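Local atomic coordinates of hypothetical protein PH0495 (Pyrococcus horikoshii, PDB entry 1X3L), a protein that catalyses the ATP-dependent, magnesium-supported phosphorylation of D-glycerate to 2-phosphoglycerate and also accepts other nucleotides or pyrophosphate as phosphate donor. Residues 174-178 against 179-183; 222-226 against 227-231; 255-258 against 259-262. All blocks are in the same frame, centred on the assembly; numbering follows the deposited sequence.

Contact 1 (174-178 against 179-183); sequences SKVKG and GKLAK
Lys180 lays its aliphatic chain across the carbonyl oxygens of the loop 174-178, just where the chain doubles back into the short helix 180-183. Its CB lies 3.3 Å from both Lys175 O and Lys177 O, CG is 3.3 Å from Lys177 O, and CD comes to 3.2 Å from Ser174 O, with CE farther from that oxygen. With CG anti to the carbonyl carbon (chi1 -73°) and the chain straight as far as CE, the bend comes only at chi4; it turns NZ away from the segment to the carbonyl oxygens of Glu250 and Glu251, both hydrogen-bonded to it. The backbone here is a type I' beta turn from Lys177 to Lys180, closed by Lys180 N to Lys177 O at 3.3 Å. Gly178 and Gly179 occupy the positive-phi corners, and a CB on Gly179 would clash with Gly178 O. Leu181 N adds a weak bond to Val176 O. Beside it Val176 CG1 meets Leu181 CD1 at 4.0 Å, the two side chains running the same way toward Leu113 and Leu116 of helix 103-118. Ser174 OG accepts from Lys177 N at 3.1 Å, an ST motif, and from Val176 N, an ST turn, and bonds Glu138, the salt-bridge partner of Lys177. The Lys180 methylenes thus pass over carbonyl oxygens, while its ammonium finds others beyond the turn.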
# COMPACT_ATOMS: atom_id res chain seq x y z
N SER A 174 5.00 -4.58 22.14
CA SER A 174 5.62 -5.38 21.10
C SER A 174 7.12 -5.15 21.12
O SER A 174 7.58 -4.02 21.27
CB SER A 174 5.06 -5.00 19.73
OG SER A 174 5.86 -5.56 18.70
N LYS A 175 7.90 -6.22 20.95
CA LYS A 175 9.35 -6.10 20.95
C LYS A 175 9.94 -5.70 19.60
O LYS A 175 11.13 -5.43 19.50
CB LYS A 175 9.97 -7.42 21.42
CG LYS A 175 9.59 -7.80 22.85
CD LYS A 175 10.33 -9.04 23.34
CE LYS A 175 11.84 -8.82 23.39
NZ LYS A 175 12.56 -10.05 23.88
N VAL A 176 9.11 -5.65 18.56
CA VAL A 176 9.62 -5.28 17.24
C VAL A 176 8.96 -4.06 16.58
O VAL A 176 9.54 -3.45 15.68
CB VAL A 176 9.52 -6.48 16.27
CG1 VAL A 176 10.47 -7.58 16.72
CG2 VAL A 176 8.10 -7.00 16.22
N LYS A 177 7.77 -3.71 17.04
CA LYS A 177 7.06 -2.56 16.48
C LYS A 177 7.54 -1.26 17.10
O LYS A 177 8.31 -1.27 18.06
CB LYS A 177 5.56 -2.74 16.69
CG LYS A 177 4.95 -3.87 15.87
CD LYS A 177 3.54 -4.19 16.33
CE LYS A 177 2.82 -5.09 15.33
NZ LYS A 177 3.60 -6.29 14.97
N GLY A 178 7.09 -0.13 16.55
CA GLY A 178 7.49 1.16 17.09
C GLY A 178 8.98 1.43 16.98
O GLY A 178 9.59 1.97 17.90
N GLY A 179 9.56 1.05 15.84
CA GLY A 179 10.98 1.27 15.61
C GLY A 179 11.92 0.34 16.37
O GLY A 179 13.15 0.43 16.22
N LYS A 180 11.37 -0.56 17.17
CA LYS A 180 12.20 -1.46 17.96
C LYS A 180 13.03 -2.45 17.14
O LYS A 180 14.13 -2.82 17.56
CB LYS A 180 11.35 -2.20 18.99
CG LYS A 180 10.91 -1.28 20.14
CD LYS A 180 10.02 -1.99 21.15
CE LYS A 180 9.83 -1.15 22.40
NZ LYS A 180 11.13 -0.92 23.10
N LEU A 181 12.53 -2.86 15.98
CA LEU A 181 13.29 -3.78 15.14
C LEU A 181 14.55 -3.05 14.67
O LEU A 181 15.65 -3.60 14.70
CB LEU A 181 12.46 -4.24 13.93
CG LEU A 181 13.07 -5.35 13.07
CD1 LEU A 181 13.12 -6.66 13.86
CD2 LEU A 181 12.24 -5.54 11.80
N ALA A 182 14.39 -1.80 14.24
CA ALA A 182 15.52 -1.01 13.77
C ALA A 182 16.55 -0.80 14.88
O ALA A 182 17.74 -0.72 14.62
CB ALA A 182 15.04 0.33 13.24
N LYS A 183 16.09 -0.71 16.13
CA LYS A 183 17.01 -0.51 17.25
C LYS A 183 17.90 -1.73 17.47
O LYS A 183 18.94 -1.64 18.12
CB LYS A 183 16.24 -0.21 18.54
CG LYS A 183 15.59 1.16 18.57
CD LYS A 183 14.86 1.41 19.89
CE LYS A 183 15.82 1.48 21.07
NZ LYS A 183 15.11 1.78 22.35

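Contact 2 (222-226 against 227-231); sequences RILEL and YDIWE. With EDO (1,2-ethanediol), chain F.
Leu224 and Trp230 cross at about a right angle, the leucine methyl CD1 arriving at the edge of the indole, near its plane, 3.4 Å from CE3. The leucine has CG anti to its carbonyl carbon (chi1 -70°), and its chi2 of -179° parts the methyls, CD1 to the indole and CD2 to Ile229, where Leu224 CD2 meets Ile229 CD1 at 3.6 Å. Ile229 holds CG1 between its backbone N and carbonyl carbon (chi1 53°), and this bends the branch back over the helix end, with CG1 3.2 Å from Leu224 O. That oxygen accepts from Ile229 N at 2.9 Å, nearly along the C=O axis, while Asp228 N reaches Glu225 O at 2.7 Å from above the carbonyl plane. The pair defines a Schellman motif, with Asp228 at the positive-phi C-prime position, terminating helix 217-226. Tyr227 N still keeps the helical bond to Ile223 O. The Tyr227 ring has Leu226 CD2 over one face, offset toward the rim, and its OH is hydrogen-bonded to Glu165. Trp230 is flanked by Glu225 as well: their side chains run the same way, CG of the glutamate 3.7 Å from the tryptophan CB. Without the indole, with an alanine here, Leu224 CD1 would probably face a gap, and the ring's own packing on Ile241 of helix 235-246 would be lost. A 1,2-ethanediol, likely a crystallisation additive, lies at the indole edge, C2 being 3.5 Å from Trp230 NE1; its O2 gives Glu231 OE1 a weak hydrogen bond.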
# COMPACT_ATOMS: atom_id res chain seq x y z
N ARG A 222 -2.90 6.39 29.34
CA ARG A 222 -3.99 7.37 29.23
C ARG A 222 -5.10 6.80 28.36
O ARG A 222 -6.28 6.89 28.70
CB ARG A 222 -3.49 8.66 28.60
CG ARG A 222 -2.54 9.47 29.47
CD ARG A 222 -1.84 10.53 28.63
NE ARG A 222 -1.05 11.46 29.45
CZ ARG A 222 -0.18 12.33 28.95
NH1 ARG A 222 0.02 12.39 27.64
NH2 ARG A 222 0.48 13.15 29.76
N ILE A 223 -4.70 6.22 27.24
CA ILE A 223 -5.64 5.63 26.28
C ILE A 223 -6.45 4.49 26.88
O ILE A 223 -7.67 4.45 26.73
CB ILE A 223 -4.89 5.12 25.03
CG1 ILE A 223 -4.40 6.31 24.20
CG2 ILE A 223 -5.80 4.22 24.20
CD1 ILE A 223 -3.53 5.93 23.02
N LEU A 224 -5.78 3.55 27.54
CA LEU A 224 -6.47 2.42 28.14
C LEU A 224 -7.45 2.88 29.21
O LEU A 224 -8.54 2.33 29.35
CB LEU A 224 -5.47 1.43 28.75
CG LEU A 224 -4.63 0.65 27.73
CD1 LEU A 224 -3.69 -0.30 28.47
CD2 LEU A 224 -5.54 -0.13 26.80
N GLU A 225 -7.07 3.91 29.96
CA GLU A 225 -7.93 4.45 31.00
C GLU A 225 -9.09 5.23 30.39
O GLU A 225 -10.24 5.08 30.80
CB GLU A 225 -7.12 5.36 31.93
CG GLU A 225 -6.09 4.63 32.78
CD GLU A 225 -5.31 5.57 33.69
OE1 GLU A 225 -4.64 6.48 33.18
OE2 GLU A 225 -5.38 5.39 34.93
N LEU A 226 -8.78 6.06 29.39
CA LEU A 226 -9.78 6.87 28.72
C LEU A 226 -10.96 6.02 28.23
O LEU A 226 -12.10 6.49 28.19
CB LEU A 226 -9.16 7.60 27.53
CG LEU A 226 -10.14 8.45 26.71
CD1 LEU A 226 -10.69 9.57 27.58
CD2 LEU A 226 -9.43 9.01 25.48
N TYR A 227 -10.68 4.78 27.85
CA TYR A 227 -11.71 3.88 27.35
C TYR A 227 -12.10 2.84 28.39
O TYR A 227 -12.66 1.80 28.07
CB TYR A 227 -11.23 3.21 26.07
CG TYR A 227 -11.13 4.18 24.91
CD1 TYR A 227 -10.12 4.04 23.95
CD2 TYR A 227 -12.04 5.22 24.76
CE1 TYR A 227 -10.03 4.92 22.87
CE2 TYR A 227 -11.95 6.11 23.69
CZ TYR A 227 -10.95 5.95 22.75
OH TYR A 227 -10.86 6.83 21.69
N ASP A 228 -11.80 3.15 29.65
CA ASP A 228 -12.11 2.28 30.78
C ASP A 228 -11.82 0.79 30.56
O ASP A 228 -12.64 -0.06 30.90
CB ASP A 228 -13.57 2.46 31.20
CG ASP A 228 -13.83 3.81 31.82
OD1 ASP A 228 -13.22 4.12 32.87
OD2 ASP A 228 -14.65 4.58 31.26
N ILE A 229 -10.66 0.49 29.99
CA ILE A 229 -10.28 -0.90 29.77
C ILE A 229 -8.94 -1.18 30.44
O ILE A 229 -8.41 -2.28 30.35
CB ILE A 229 -10.16 -1.24 28.26
CG1 ILE A 229 -9.24 -0.24 27.57
CG2 ILE A 229 -11.55 -1.24 27.62
CD1 ILE A 229 -9.00 -0.55 26.11
N TRP A 230 -8.40 -0.16 31.11
CA TRP A 230 -7.12 -0.27 31.80
C TRP A 230 -7.15 -1.42 32.80
O TRP A 230 -6.17 -2.15 32.95
CB TRP A 230 -6.80 1.04 32.51
CG TRP A 230 -5.59 0.98 33.42
CD1 TRP A 230 -5.58 1.06 34.78
CD2 TRP A 230 -4.23 0.80 33.02
NE1 TRP A 230 -4.30 0.95 35.26
CE2 TRP A 230 -3.45 0.79 34.20
CE3 TRP A 230 -3.58 0.65 31.78
CZ2 TRP A 230 -2.05 0.63 34.18
CZ3 TRP A 230 -2.20 0.49 31.76
CH2 TRP A 230 -1.45 0.48 32.95
N GLU A 231 -8.27 -1.57 33.50
CA GLU A 231 -8.42 -2.63 34.48
C GLU A 231 -8.92 -3.92 33.82
O GLU A 231 -8.83 -5.00 34.41
CB GLU A 231 -9.40 -2.21 35.58
CG GLU A 231 -8.97 -0.99 36.39
CD GLU A 231 -7.74 -1.26 37.25
OE1 GLU A 231 -7.26 -0.31 37.90
OE2 GLU A 231 -7.26 -2.41 37.27
C1 EDO F . -3.99 3.21 38.09
O1 EDO F . -3.05 4.25 37.76
C2 EDO F . -3.25 1.92 38.42
O2 EDO F . -4.18 0.89 38.75

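Contact 3 (255-258 against 259-262); sequences EDLP and NVHN. With EDO (1,2-ethanediol), chain D.
Asn259 follows Pro258 at the corner of a type I beta turn that runs from Leu257 to Val260 and leads into strand 260-266. Its CG stands between the backbone N and the carbonyl carbon (chi1 62°), a rotamer that folds OD1 back to 3.5 Å from Leu257 CB, while ND2 is hydrogen-bonded to Gly187 O. Val260 comes next and closes the turn: its N bonds Leu257 O at 2.9 Å, nearly straight at the hydrogen (163°). The side chains of these two residues lie alongside each other, Val260 CG2 meeting Leu257 CD1 at 3.9 Å. One step on, the His261 ring approaches Pro258 O obliquely, CE1 at 3.1 Å, and packs edge-to-face with Phe45. Asn262, further along, bonds Thr210 through OD1. A 1,2-ethanediol sits beside the turn: Leu257 N donates to its O1 at 2.8 Å, and its O2 donates to Asp256 OD1, which also pairs with Lys212. Val260 O lies 2.9 Å from the same O1. Leu257 and Val260 both pack on Ala182 of helix 180-183, so apolar groups join the turn to that helix, while the diol takes a polar position that water could probably fill.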
# COMPACT_ATOMS: atom_id res chain seq x y z
N GLU A 255 14.28 8.71 18.39
CA GLU A 255 15.21 9.46 17.56
C GLU A 255 15.57 8.72 16.26
O GLU A 255 15.32 7.53 16.12
CB GLU A 255 16.50 9.73 18.34
CG GLU A 255 16.30 10.42 19.68
CD GLU A 255 16.02 11.91 19.53
OE1 GLU A 255 16.91 12.63 19.03
OE2 GLU A 255 14.91 12.35 19.90
N ASP A 256 16.17 9.46 15.33
CA ASP A 256 16.59 8.88 14.06
C ASP A 256 17.88 8.10 14.27
O ASP A 256 18.73 8.49 15.07
CB ASP A 256 16.83 9.98 13.02
CG ASP A 256 15.54 10.50 12.39
OD1 ASP A 256 14.84 9.69 11.74
OD2 ASP A 256 15.24 11.70 12.54
N LEU A 257 18.01 6.99 13.55
CA LEU A 257 19.21 6.16 13.63
C LEU A 257 20.00 6.37 12.34
O LEU A 257 19.57 5.95 11.26
CB LEU A 257 18.83 4.68 13.76
CG LEU A 257 18.08 4.27 15.03
CD1 LEU A 257 17.64 2.81 14.92
CD2 LEU A 257 18.98 4.47 16.24
N PRO A 258 21.16 7.04 12.43
CA PRO A 258 21.99 7.31 11.25
C PRO A 258 22.33 6.06 10.44
O PRO A 258 22.63 6.15 9.25
CB PRO A 258 23.23 7.96 11.85
CG PRO A 258 22.69 8.66 13.07
CD PRO A 258 21.76 7.61 13.64
N ASN A 259 22.28 4.90 11.09
CA ASN A 259 22.62 3.64 10.43
C ASN A 259 21.43 2.87 9.83
O ASN A 259 21.63 1.86 9.17
CB ASN A 259 23.36 2.73 11.42
CG ASN A 259 22.52 2.37 12.62
OD1 ASN A 259 22.01 3.25 13.33
ND2 ASN A 259 22.37 1.08 12.87
N VAL A 260 20.21 3.34 10.06
CA VAL A 260 19.02 2.68 9.51
C VAL A 260 18.30 3.65 8.58
O VAL A 260 17.86 4.72 9.00
CB VAL A 260 18.05 2.23 10.63
CG1 VAL A 260 16.82 1.56 10.01
CG2 VAL A 260 18.75 1.26 11.57
N HIS A 261 18.20 3.27 7.31
CA HIS A 261 17.58 4.11 6.30
C HIS A 261 16.29 3.53 5.74
O HIS A 261 16.25 2.38 5.30
CB HIS A 261 18.58 4.33 5.17
CG HIS A 261 19.94 4.73 5.64
ND1 HIS A 261 20.30 6.04 5.85
CD2 HIS A 261 21.01 3.98 5.98
CE1 HIS A 261 21.54 6.08 6.31
NE2 HIS A 261 22.00 4.85 6.39
N ASN A 262 15.24 4.33 5.74
CA ASN A 262 13.94 3.90 5.24
C ASN A 262 13.69 4.43 3.84
O ASN A 262 13.85 5.63 3.57
CB ASN A 262 12.84 4.37 6.19
CG ASN A 262 12.86 3.63 7.51
OD1 ASN A 262 12.53 2.44 7.57
ND2 ASN A 262 13.26 4.31 8.58
C1 EDO D . 15.47 5.09 11.55
O1 EDO D . 16.65 5.89 11.32
C2 EDO D . 14.26 5.99 11.82
O2 EDO D . 14.02 6.86 10.71

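Contacts 1 and 3 adjoin, their centres 13 Å apart: Ala182 O at the end of the helix 180-183 lies 3.5 Å from Leu257 CD1 and 3.8 Å from Val260 CG2, so the apolar pair of contact 3 packs against the carbonyl of Ala182. Contact 2 stands apart, its nearest atoms about 12 Å from contact 1 and about 17 Å from contact 3. Even so, helix 163-171, which precedes 174-178 in the chain, packs against Ile223 and takes the Tyr227 hydroxyl bond at Glu165. The three follow one another along the chain, and all lie away from Lys58, the substrate-binding residue inferred by similarity.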